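Local coordinates for protein neutral ceramidase (Pseudomonas aeruginosa, PDB 2ZWS) that hydrolyses the N-acyl linkage of ceramides to release sphingosine and a free fatty acid, and also catalyses the reverse synthesis, as a secreted zinc-dependent enzyme, at residues 87-91 and 296-300; 397-401 and 430-434; 427-431 and 483-487. The contacts are given in a common frame with arbitrary orientation. Residue numbers count along the deposited sequence, not the author numbering.

Contact 1. Residues 87-91 and 296-300. With PLM (palmitic acid), chain G.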
ATOM      1  N   ASP A  87      19.801   7.034  -4.158  1.00 15.34           N
ATOM      2  CA  ASP A  87      19.438   6.874  -5.555  1.00 14.91           C
ATOM      3  C   ASP A  87      18.700   5.539  -5.774  1.00 14.08           C
ATOM      4  O   ASP A  87      18.257   4.883  -4.830  1.00 11.85           O
ATOM      5  CB  ASP A  87      20.660   7.024  -6.473  1.00 15.34           C
ATOM      6  CG  ASP A  87      21.720   5.951  -6.250  1.00 18.89           C
ATOM      7  OD1 ASP A  87      21.428   4.874  -5.676  1.00 17.03           O
ATOM      8  OD2 ASP A  87      22.866   6.178  -6.699  1.00 24.10           O
ATOM      9  N   GLU A  88      18.527   5.151  -7.029  1.00 14.01           N
ATOM     10  CA  GLU A  88      17.766   3.935  -7.300  0.50 13.70           C
ATOM     11  C   GLU A  88      18.367   2.701  -6.642  1.00 13.32           C
ATOM     12  O   GLU A  88      17.642   1.738  -6.364  1.00 13.32           O
ATOM     13  CB  GLU A  88      17.620   3.691  -8.800  0.50 14.25           C
ATOM     14  CG  GLU A  88      18.895   3.853  -9.616  0.50 14.98           C
ATOM     15  CD  GLU A  88      18.995   5.233 -10.241  0.50 19.09           C
ATOM     16  OE1 GLU A  88      18.647   5.384 -11.439  0.50 22.93           O
ATOM     17  OE2 GLU A  88      19.386   6.174  -9.534  0.50 17.87           O
ATOM     18  N   ASN A  89      19.675   2.709  -6.394  1.00 13.62           N
ATOM     19  CA  ASN A  89      20.293   1.533  -5.801  1.00 14.17           C
ATOM     20  C   ASN A  89      19.949   1.313  -4.333  1.00 13.49           C
ATOM     21  O   ASN A  89      20.021   0.188  -3.860  1.00 14.63           O
ATOM     22  CB  ASN A  89      21.805   1.578  -5.955  1.00 14.59           C
ATOM     23  CG  ASN A  89      22.226   1.636  -7.401  1.00 18.10           C
ATOM     24  OD1 ASN A  89      21.797   0.827  -8.201  1.00 18.77           O
ATOM     25  ND2 ASN A  89      23.066   2.604  -7.739  1.00 24.16           N
ATOM     26  N   ASN A  90      19.601   2.363  -3.596  1.00 12.52           N
ATOM     27  CA  ASN A  90      19.446   2.158  -2.147  1.00 12.03           C
ATOM     28  C   ASN A  90      18.114   2.612  -1.573  1.00 12.10           C
ATOM     29  O   ASN A  90      17.991   2.781  -0.352  1.00 12.34           O
ATOM     30  CB  ASN A  90      20.618   2.762  -1.364  1.00 12.35           C
ATOM     31  CG  ASN A  90      20.578   4.263  -1.334  1.00 13.42           C
ATOM     32  OD1 ASN A  90      19.963   4.890  -2.201  1.00 12.63           O
ATOM     33  ND2 ASN A  90      21.276   4.861  -0.363  1.00 13.79           N
ATOM     34  N   VAL A  91      17.104   2.754  -2.443  1.00 10.71           N
ATOM     35  CA  VAL A  91      15.774   3.156  -1.981  1.00 10.90           C
ATOM     36  C   VAL A  91      14.777   2.124  -2.514  1.00 10.38           C
ATOM     37  O   VAL A  91      14.686   1.944  -3.749  1.00 10.20           O
ATOM     38  CB  VAL A  91      15.394   4.593  -2.508  1.00 10.19           C
ATOM     39  CG1 VAL A  91      13.943   4.906  -2.138  1.00 12.49           C
ATOM     40  CG2 VAL A  91      16.360   5.691  -2.008  1.00 11.80           C
ATOM     41  N   ASP A 296      24.335  -4.161   1.274  1.00 13.98           N
ATOM     42  CA  ASP A 296      24.655  -4.040  -0.145  1.00 14.46           C
ATOM     43  C   ASP A 296      23.347  -3.989  -0.896  1.00 13.50           C
ATOM     44  O   ASP A 296      22.258  -4.250  -0.328  1.00 12.63           O
ATOM     45  CB  ASP A 296      25.479  -5.263  -0.597  1.00 15.49           C
ATOM     46  CG  ASP A 296      26.277  -5.026  -1.878  1.00 19.42           C
ATOM     47  OD1 ASP A 296      26.267  -3.918  -2.453  1.00 20.93           O
ATOM     48  OD2 ASP A 296      26.951  -5.988  -2.283  1.00 21.97           O
ATOM     49  N   SER A 297      23.446  -3.647  -2.173  1.00 12.33           N
ATOM     50  CA  SER A 297      22.239  -3.638  -2.990  1.00 12.34           C
ATOM     51  C   SER A 297      22.566  -3.634  -4.470  1.00 11.81           C
ATOM     52  O   SER A 297      23.705  -3.299  -4.886  1.00 12.85           O
ATOM     53  CB  SER A 297      21.403  -2.401  -2.655  1.00 13.22           C
ATOM     54  OG  SER A 297      22.142  -1.241  -3.010  1.00 14.96           O
ATOM     55  N   ARG A 298      21.556  -3.999  -5.267  1.00 11.82           N
ATOM     56  CA  ARG A 298      21.637  -3.835  -6.727  1.00 11.85           C
ATOM     57  C   ARG A 298      20.266  -3.392  -7.223  1.00 11.90           C
ATOM     58  O   ARG A 298      19.245  -3.650  -6.572  1.00 12.18           O
ATOM     59  CB  ARG A 298      22.030  -5.141  -7.437  1.00 12.32           C
ATOM     60  CG  ARG A 298      23.446  -5.618  -7.174  1.00 12.90           C
ATOM     61  CD  ARG A 298      24.536  -4.715  -7.781  1.00 14.37           C
ATOM     62  NE  ARG A 298      25.835  -5.371  -7.660  1.00 15.63           N
ATOM     63  CZ  ARG A 298      26.537  -5.435  -6.524  1.00 15.17           C
ATOM     64  NH1 ARG A 298      26.077  -4.875  -5.411  1.00 15.97           N
ATOM     65  NH2 ARG A 298      27.695  -6.076  -6.493  1.00 16.68           N
ATOM     66  N   PHE A 299      20.273  -2.723  -8.371  1.00 12.08           N
ATOM     67  CA  PHE A 299      19.049  -2.230  -8.974  1.00 12.21           C
ATOM     68  C   PHE A 299      19.257  -2.137 -10.474  1.00 12.50           C
ATOM     69  O   PHE A 299      20.330  -1.715 -10.929  1.00 12.49           O
ATOM     70  CB  PHE A 299      18.716  -0.822  -8.461  1.00 12.06           C
ATOM     71  CG  PHE A 299      17.555  -0.181  -9.169  1.00 12.94           C
ATOM     72  CD1 PHE A 299      16.278  -0.267  -8.629  1.00 11.94           C
ATOM     73  CD2 PHE A 299      17.732   0.498 -10.380  1.00 14.13           C
ATOM     74  CE1 PHE A 299      15.191   0.273  -9.288  1.00 13.65           C
ATOM     75  CE2 PHE A 299      16.650   1.064 -11.024  1.00 13.47           C
ATOM     76  CZ  PHE A 299      15.388   0.954 -10.489  1.00 13.23           C
ATOM     77  N   ARG A 300      18.214  -2.482 -11.222  1.00 13.65           N
ATOM     78  CA  ARG A 300      18.226  -2.368 -12.668  1.00 15.00           C
ATOM     79  C   ARG A 300      16.827  -2.081 -13.186  1.00 14.00           C
ATOM     80  O   ARG A 300      15.902  -2.797 -12.824  1.00 13.70           O
ATOM     81  CB  ARG A 300      18.665  -3.728 -13.254  1.00 17.25           C
ATOM     82  CG  ARG A 300      19.749  -3.569 -14.209  1.00 23.16           C
ATOM     83  CD  ARG A 300      19.538  -4.387 -15.441  1.00 25.36           C
ATOM     84  NE  ARG A 300      19.396  -5.824 -15.264  1.00 25.62           N
ATOM     85  CZ  ARG A 300      19.164  -6.638 -16.292  1.00 24.92           C
ATOM     86  NH1 ARG A 300      19.066  -6.120 -17.505  1.00 24.95           N
ATOM     87  NH2 ARG A 300      19.048  -7.959 -16.124  1.00 22.94           N
TER
HETATM   88  C1  PLM G 652      29.521  -2.851  -7.306  1.00 59.07           C
HETATM   89  O1  PLM G 652      29.363  -2.092  -6.316  1.00 44.59           O
HETATM   90  O2  PLM G 652      29.914  -4.028  -7.118  1.00 43.97           O
HETATM   91  C2  PLM G 652      29.249  -2.355  -8.705  1.00 46.44           C
HETATM   92  C3  PLM G 652      27.863  -1.719  -8.754  1.00 45.14           C
HETATM   93  C4  PLM G 652      27.625  -1.058 -10.106  1.00 48.61           C
HETATM   94  C5  PLM G 652      28.324   0.288 -10.286  1.00 45.59           C
HETATM   95  C6  PLM G 652      27.748   0.976 -11.520  1.00 46.77           C
HETATM   96  C7  PLM G 652      28.619   0.741 -12.748  1.00 45.90           C
HETATM   97  C8  PLM G 652      27.989  -0.236 -13.731  1.00 45.29           C
HETATM   98  C9  PLM G 652      28.777  -0.277 -15.039  1.00 45.52           C
HETATM   99  CA  PLM G 652      29.173  -1.696 -15.428  1.00 45.04           C
HETATM  100  CB  PLM G 652      28.156  -2.314 -16.384  1.00 46.09           C
HETATM  101  CC  PLM G 652      27.807  -3.728 -15.936  1.00 45.81           C
HETATM  102  CD  PLM G 652      28.100  -4.751 -17.029  1.00 46.18           C
HETATM  103  CE  PLM G 652      28.191  -6.169 -16.473  1.00 48.26           C
HETATM  104  CF  PLM G 652      26.838  -6.876 -16.493  1.00 43.32           C
HETATM  105  CG  PLM G 652      26.538  -7.493 -17.855  1.00 47.92           C
HETATM  106  O   HOH W   1      23.020  -1.680  -8.976  1.00 18.87           O
HETATM  107  O   HOH W   2      21.784   0.818 -10.794  1.00 32.68           O
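An Asx turn carrying the inferred substrate-binding residue Asp87 rests here on an edge strand, 295-303, of a four-stranded mixed sheet. Within the turn Asp87 OD1 accepts from Asn89 N (2.9 Å), while Asp87 N donates to Asn90 OD1 (2.9 Å). Asn89 turns its carbonyl to the strand: Ser297 OG donates to Asn89 O at 2.7 Å, the one direct hydrogen bond between the segments. Next to it the Phe299 ring takes Glu88 over its face in a CH-pi contact, with Glu88 CB 3.6 Å from the ring centroid; the Glu88 carboxylate turns off to a salt bridge with Lys79 of helix 68-81. Two waters bridge Asn89 OD1 to the Phe299 backbone, water 1 at 2.9 Å from Asn89 OD1 and 3.0 Å from Phe299 N, water 2 at 2.6 Å from Asn89 OD1 and 2.9 Å from Phe299 O. Turn and strand are therefore joined by one backbone carbonyl, two waters and one aromatic face, without a charge pair between them. Arg298, on the strand's far side and already bound to Asp296 and Leu490 O, has palmitic acid O2 over one guanidinium face, 3.1 Å from Arg298 NH2.

Contact 2. Residues 397-401 and 430-434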
ATOM      1  N   MET A 397      17.382  -5.690  -5.282  1.00 12.22           N
ATOM      2  CA  MET A 397      17.670  -6.542  -4.130  0.50 12.01           C
ATOM      3  C   MET A 397      18.514  -5.776  -3.134  1.00 12.66           C
ATOM      4  O   MET A 397      19.448  -5.059  -3.523  1.00 12.80           O
ATOM      5  CB  MET A 397      18.438  -7.806  -4.524  0.50 11.91           C
ATOM      6  CG  MET A 397      17.691  -8.775  -5.412  0.50 12.36           C
ATOM      7  SD  MET A 397      18.662 -10.210  -5.923  0.50 12.92           S
ATOM      8  CE  MET A 397      19.117 -10.896  -4.326  0.50 11.12           C
ATOM      9  N   PHE A 398      18.150  -5.893  -1.851  1.00 12.27           N
ATOM     10  CA  PHE A 398      18.986  -5.395  -0.758  1.00 12.59           C
ATOM     11  C   PHE A 398      19.608  -6.602  -0.072  1.00 13.48           C
ATOM     12  O   PHE A 398      18.944  -7.626   0.098  1.00 13.82           O
ATOM     13  CB  PHE A 398      18.159  -4.690   0.320  1.00 13.27           C
ATOM     14  CG  PHE A 398      17.685  -3.305  -0.044  1.00 11.81           C
ATOM     15  CD1 PHE A 398      18.078  -2.670  -1.225  1.00 11.89           C
ATOM     16  CD2 PHE A 398      16.859  -2.622   0.837  1.00 12.00           C
ATOM     17  CE1 PHE A 398      17.620  -1.390  -1.537  1.00 12.78           C
ATOM     18  CE2 PHE A 398      16.417  -1.326   0.542  1.00 12.13           C
ATOM     19  CZ  PHE A 398      16.808  -0.714  -0.634  1.00 12.40           C
ATOM     20  N   ARG A 399      20.867  -6.477   0.328  1.00 13.51           N
ATOM     21  CA  ARG A 399      21.442  -7.433   1.263  1.00 13.91           C
ATOM     22  C   ARG A 399      21.526  -6.718   2.622  1.00 14.50           C
ATOM     23  O   ARG A 399      22.059  -5.599   2.714  1.00 14.37           O
ATOM     24  CB  ARG A 399      22.849  -7.875   0.837  1.00 14.70           C
ATOM     25  CG  ARG A 399      23.524  -8.645   1.981  1.00 15.94           C
ATOM     26  CD  ARG A 399      24.880  -9.196   1.635  1.00 17.48           C
ATOM     27  NE  ARG A 399      25.312 -10.064   2.731  1.00 17.35           N
ATOM     28  CZ  ARG A 399      26.171 -11.077   2.605  1.00 19.93           C
ATOM     29  NH1 ARG A 399      26.744 -11.330   1.429  1.00 21.16           N
ATOM     30  NH2 ARG A 399      26.466 -11.825   3.664  1.00 21.00           N
ATOM     31  N   ILE A 400      20.974  -7.357   3.657  1.00 14.83           N
ATOM     32  CA  ILE A 400      21.022  -6.821   5.007  1.00 15.52           C
ATOM     33  C   ILE A 400      21.616  -7.939   5.879  1.00 15.06           C
ATOM     34  O   ILE A 400      20.893  -8.839   6.310  1.00 15.31           O
ATOM     35  CB  ILE A 400      19.603  -6.378   5.510  1.00 16.21           C
ATOM     36  CG1 ILE A 400      18.937  -5.393   4.532  1.00 16.10           C
ATOM     37  CG2 ILE A 400      19.708  -5.768   6.887  1.00 17.26           C
ATOM     38  CD1 ILE A 400      17.431  -5.195   4.795  1.00 16.34           C
ATOM     39  N   GLY A 401      22.943  -7.932   6.063  1.00 15.20           N
ATOM     40  CA  GLY A 401      23.597  -9.073   6.717  1.00 15.80           C
ATOM     41  C   GLY A 401      23.322 -10.392   6.003  1.00 14.91           C
ATOM     42  O   GLY A 401      23.508 -10.495   4.773  1.00 16.10           O
ATOM     43  N   ALA A 430      26.436 -19.298  -1.015  1.00 21.61           N
ATOM     44  CA  ALA A 430      27.889 -19.098  -0.926  1.00 22.15           C
ATOM     45  C   ALA A 430      28.297 -17.705  -0.473  1.00 22.15           C
ATOM     46  O   ALA A 430      29.431 -17.510   0.005  1.00 23.69           O
ATOM     47  CB  ALA A 430      28.561 -19.430  -2.260  1.00 22.77           C
ATOM     48  N   ALA A 431      27.402 -16.727  -0.634  1.00 21.33           N
ATOM     49  CA  ALA A 431      27.654 -15.352  -0.161  1.00 20.82           C
ATOM     50  C   ALA A 431      27.331 -15.141   1.327  1.00 20.81           C
ATOM     51  O   ALA A 431      27.542 -14.043   1.869  1.00 21.19           O
ATOM     52  CB  ALA A 431      26.892 -14.350  -1.007  1.00 20.62           C
ATOM     53  N   GLY A 432      26.795 -16.181   1.960  1.00 20.05           N
ATOM     54  CA  GLY A 432      26.467 -16.147   3.379  1.00 19.00           C
ATOM     55  C   GLY A 432      25.021 -15.746   3.620  1.00 17.93           C
ATOM     56  O   GLY A 432      24.634 -15.466   4.766  1.00 18.46           O
ATOM     57  N   ILE A 433      24.214 -15.748   2.562  1.00 17.06           N
ATOM     58  CA  ILE A 433      22.786 -15.450   2.728  1.00 16.41           C
ATOM     59  C   ILE A 433      22.048 -16.671   3.269  1.00 16.75           C
ATOM     60  O   ILE A 433      22.201 -17.785   2.753  1.00 17.84           O
ATOM     61  CB  ILE A 433      22.143 -15.003   1.395  1.00 16.23           C
ATOM     62  CG1 ILE A 433      22.826 -13.737   0.850  1.00 16.42           C
ATOM     63  CG2 ILE A 433      20.634 -14.790   1.571  1.00 15.94           C
ATOM     64  CD1 ILE A 433      22.916 -12.584   1.851  1.00 17.86           C
ATOM     65  N   ARG A 434      21.216 -16.452   4.284  1.00 17.48           N
ATOM     66  CA  ARG A 434      20.471 -17.538   4.916  0.70 17.88           C
ATOM     67  C   ARG A 434      18.953 -17.383   4.836  1.00 17.67           C
ATOM     68  O   ARG A 434      18.222 -18.319   5.094  1.00 18.00           O
ATOM     69  CB  ARG A 434      20.906 -17.688   6.384  0.70 18.47           C
ATOM     70  CG  ARG A 434      22.425 -17.979   6.570  0.70 20.29           C
ATOM     71  CD  ARG A 434      22.796 -19.367   6.001  0.70 22.40           C
ATOM     72  NE  ARG A 434      24.243 -19.641   5.982  0.70 23.61           N
ATOM     73  CZ  ARG A 434      25.025 -19.585   4.899  0.70 24.30           C
ATOM     74  NH1 ARG A 434      24.545 -19.250   3.698  0.70 20.25           N
ATOM     75  NH2 ARG A 434      26.320 -19.875   5.014  0.70 26.52           N
TER
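Hydrogen bonding from one arginine dominates this contact. The extended side chain of Arg399 spans from its strand to the turn at 430-434, where both terminal nitrogens meet the same carbonyl: Arg399 NH1 donates to Ala431 O at 2.9 Å, and Arg399 NH2 adds a weak bond to Ala431 O at 3.0 Å. The third nitrogen bends back, Arg399 NE to Gly401 O at 2.8 Å, so that the guanidinium bridges its own segment and the 430-434 loop. Van der Waals contact supplies the rest. Ile433 CD1 lies over one face of the guanidinium, 3.6 Å from Arg399 NE, and is equally close to Gly401 O, 3.6 Å away. Gly432 passes beside the arginine with a positive phi of 94°; an ideal CB there would sit 3.5 Å from Arg399 NH2. The contact thus ties the end of strand 392-400 to the connection between helix 414-428 and strand 435-439, with Ile433 also touching Ser428 of that helix and Glu404 of the intervening strand 403-407.

Contact 3. Residues 427-431 and 483-487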
ATOM      1  N   ALA A 427      21.512 -19.511  -5.284  1.00 18.52           N
ATOM      2  CA  ALA A 427      22.581 -18.696  -5.845  1.00 19.18           C
ATOM      3  C   ALA A 427      23.345 -17.919  -4.775  1.00 19.44           C
ATOM      4  O   ALA A 427      24.544 -17.669  -4.919  1.00 20.75           O
ATOM      5  CB  ALA A 427      22.033 -17.748  -6.911  1.00 18.94           C
ATOM      6  N   SER A 428      22.658 -17.541  -3.702  1.00 19.36           N
ATOM      7  CA  SER A 428      23.261 -16.691  -2.660  1.00 18.84           C
ATOM      8  C   SER A 428      23.874 -17.384  -1.440  1.00 19.35           C
ATOM      9  O   SER A 428      24.528 -16.726  -0.621  1.00 18.43           O
ATOM     10  CB  SER A 428      22.223 -15.671  -2.186  1.00 18.63           C
ATOM     11  OG  SER A 428      21.822 -14.859  -3.268  1.00 20.74           O
ATOM     12  N   GLU A 429      23.675 -18.697  -1.328  1.00 20.22           N
ATOM     13  CA  GLU A 429      24.156 -19.452  -0.172  1.00 22.48           C
ATOM     14  C   GLU A 429      25.657 -19.220   0.065  1.00 21.66           C
ATOM     15  O   GLU A 429      26.098 -18.970   1.198  1.00 21.33           O
ATOM     16  CB  GLU A 429      23.924 -20.934  -0.429  1.00 23.01           C
ATOM     17  CG  GLU A 429      23.300 -21.701   0.713  1.00 27.87           C
ATOM     18  CD  GLU A 429      24.232 -21.950   1.879  1.00 42.10           C
ATOM     19  OE1 GLU A 429      25.466 -22.070   1.665  1.00 37.06           O
ATOM     20  OE2 GLU A 429      23.722 -22.051   3.025  1.00 34.20           O
ATOM     21  N   ALA A 430      26.436 -19.298  -1.015  1.00 21.61           N
ATOM     22  CA  ALA A 430      27.889 -19.098  -0.926  1.00 22.15           C
ATOM     23  C   ALA A 430      28.297 -17.705  -0.473  1.00 22.15           C
ATOM     24  O   ALA A 430      29.431 -17.510   0.005  1.00 23.69           O
ATOM     25  CB  ALA A 430      28.561 -19.430  -2.260  1.00 22.77           C
ATOM     26  N   ALA A 431      27.402 -16.727  -0.634  1.00 21.33           N
ATOM     27  CA  ALA A 431      27.654 -15.352  -0.161  1.00 20.82           C
ATOM     28  C   ALA A 431      27.331 -15.141   1.327  1.00 20.81           C
ATOM     29  O   ALA A 431      27.542 -14.043   1.869  1.00 21.19           O
ATOM     30  CB  ALA A 431      26.892 -14.350  -1.007  1.00 20.62           C
ATOM     31  N   ALA A 483      21.329 -11.757  -8.085  1.00 14.99           N
ATOM     32  CA  ALA A 483      21.895 -12.421  -6.901  1.00 15.43           C
ATOM     33  C   ALA A 483      23.342 -12.845  -7.176  1.00 16.09           C
ATOM     34  O   ALA A 483      24.220 -12.725  -6.312  1.00 15.58           O
ATOM     35  CB  ALA A 483      21.051 -13.653  -6.522  1.00 16.37           C
ATOM     36  N   VAL A 484      23.584 -13.385  -8.370  1.00 15.77           N
ATOM     37  CA  VAL A 484      24.940 -13.784  -8.764  1.00 16.79           C
ATOM     38  C   VAL A 484      25.856 -12.566  -8.824  1.00 16.22           C
ATOM     39  O   VAL A 484      26.973 -12.607  -8.302  1.00 16.74           O
ATOM     40  CB  VAL A 484      24.923 -14.524 -10.112  1.00 16.63           C
ATOM     41  CG1 VAL A 484      26.374 -14.680 -10.696  1.00 17.14           C
ATOM     42  CG2 VAL A 484      24.264 -15.903  -9.940  1.00 18.10           C
ATOM     43  N   ALA A 485      25.385 -11.468  -9.422  1.00 16.04           N
ATOM     44  CA  ALA A 485      26.175 -10.218  -9.394  1.00 15.96           C
ATOM     45  C   ALA A 485      26.560  -9.765  -7.968  1.00 15.74           C
ATOM     46  O   ALA A 485      27.705  -9.402  -7.714  1.00 16.79           O
ATOM     47  CB  ALA A 485      25.442  -9.106 -10.145  1.00 16.11           C
ATOM     48  N   LEU A 486      25.590  -9.772  -7.048  1.00 15.55           N
ATOM     49  CA  LEU A 486      25.878  -9.484  -5.630  1.00 16.47           C
ATOM     50  C   LEU A 486      26.940 -10.417  -5.083  1.00 16.46           C
ATOM     51  O   LEU A 486      27.895  -9.975  -4.446  1.00 17.09           O
ATOM     52  CB  LEU A 486      24.605  -9.629  -4.784  1.00 17.38           C
ATOM     53  CG  LEU A 486      23.818  -8.348  -4.611  1.00 19.97           C
ATOM     54  CD1 LEU A 486      22.377  -8.666  -4.243  1.00 21.64           C
ATOM     55  CD2 LEU A 486      24.467  -7.431  -3.594  1.00 21.82           C
ATOM     56  N   ARG A 487      26.776 -11.717  -5.339  1.00 15.72           N
ATOM     57  CA  ARG A 487      27.688 -12.725  -4.812  1.00 16.42           C
ATOM     58  C   ARG A 487      29.112 -12.464  -5.289  1.00 16.32           C
ATOM     59  O   ARG A 487      30.064 -12.593  -4.509  1.00 17.34           O
ATOM     60  CB  ARG A 487      27.257 -14.109  -5.275  1.00 16.54           C
ATOM     61  CG  ARG A 487      28.132 -15.270  -4.723  1.00 16.21           C
ATOM     62  CD  ARG A 487      27.638 -16.574  -5.295  1.00 16.75           C
ATOM     63  NE  ARG A 487      27.974 -16.716  -6.715  1.00 19.27           N
ATOM     64  CZ  ARG A 487      27.298 -17.445  -7.598  1.00 19.62           C
ATOM     65  NH1 ARG A 487      26.170 -18.075  -7.260  1.00 18.10           N
ATOM     66  NH2 ARG A 487      27.748 -17.530  -8.846  1.00 21.84           N
TER
HETATM   67  O   HOH W   3      23.776 -13.016  -3.621  1.00 28.07           O
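Ala427, on helix 414-428, packs its CB against two residues: it is 4.2 Å from Ala483 CB and 4.2 Å from Val484 CG2. Its carbonyl is used as well, since Arg487 NH1 donates to Ala427 O at 2.9 Å, with the oxygen near the guanidinium plane. Ser428 follows, with OG 3.6 Å from Ala483 CB; water 3 donates both to Ser428 OG and to Ala483 O, each at 2.7 Å, while the hydroxyl is also hydrogen-bonded to Glu404. Ala430 and Ala431 then lie along the aliphatic part of the arginine, Ala430 CB 4.3 Å from Arg487 CD and Ala431 CB 4.0 Å from Arg487 CG. The small side chains of Ala427, Ala431 and Ala483 allow a close approach of the backbones; Ala431 CA and Arg487 CA are 5.3 Å apart. The arrangement is a close alanine-lined interface between segment 427-431 and helix 471-488, in which an arginine of the helix takes up a main-chain carbonyl of the other segment.

In the fold
The three contacts adjoin one another on one side of the chain's centre. Contacts 1 and 2 share a sheet, their strands 295-303 and 392-400 being antiparallel neighbours, with Asp296 O 2.7 Å from Arg399 N and centres about 14 Å apart. Contacts 2 and 3, centres about 7 Å apart, share Ala430 and Ala431; Arg434 NH1 and Glu429 OE2 form a 3.0 Å salt bridge between them. Contact 3 reaches contact 1 through Leu486 CD2, 3.2 Å from Asp296 OD2. Contact 1 alone meets the palmitic acid, and its Phe299 side chain lies about 7 Å from that of Gln68, another inferred substrate-binding residue; the side chains of Arg399 and Val484 are about 11 and 10 Å from the palmitic acid.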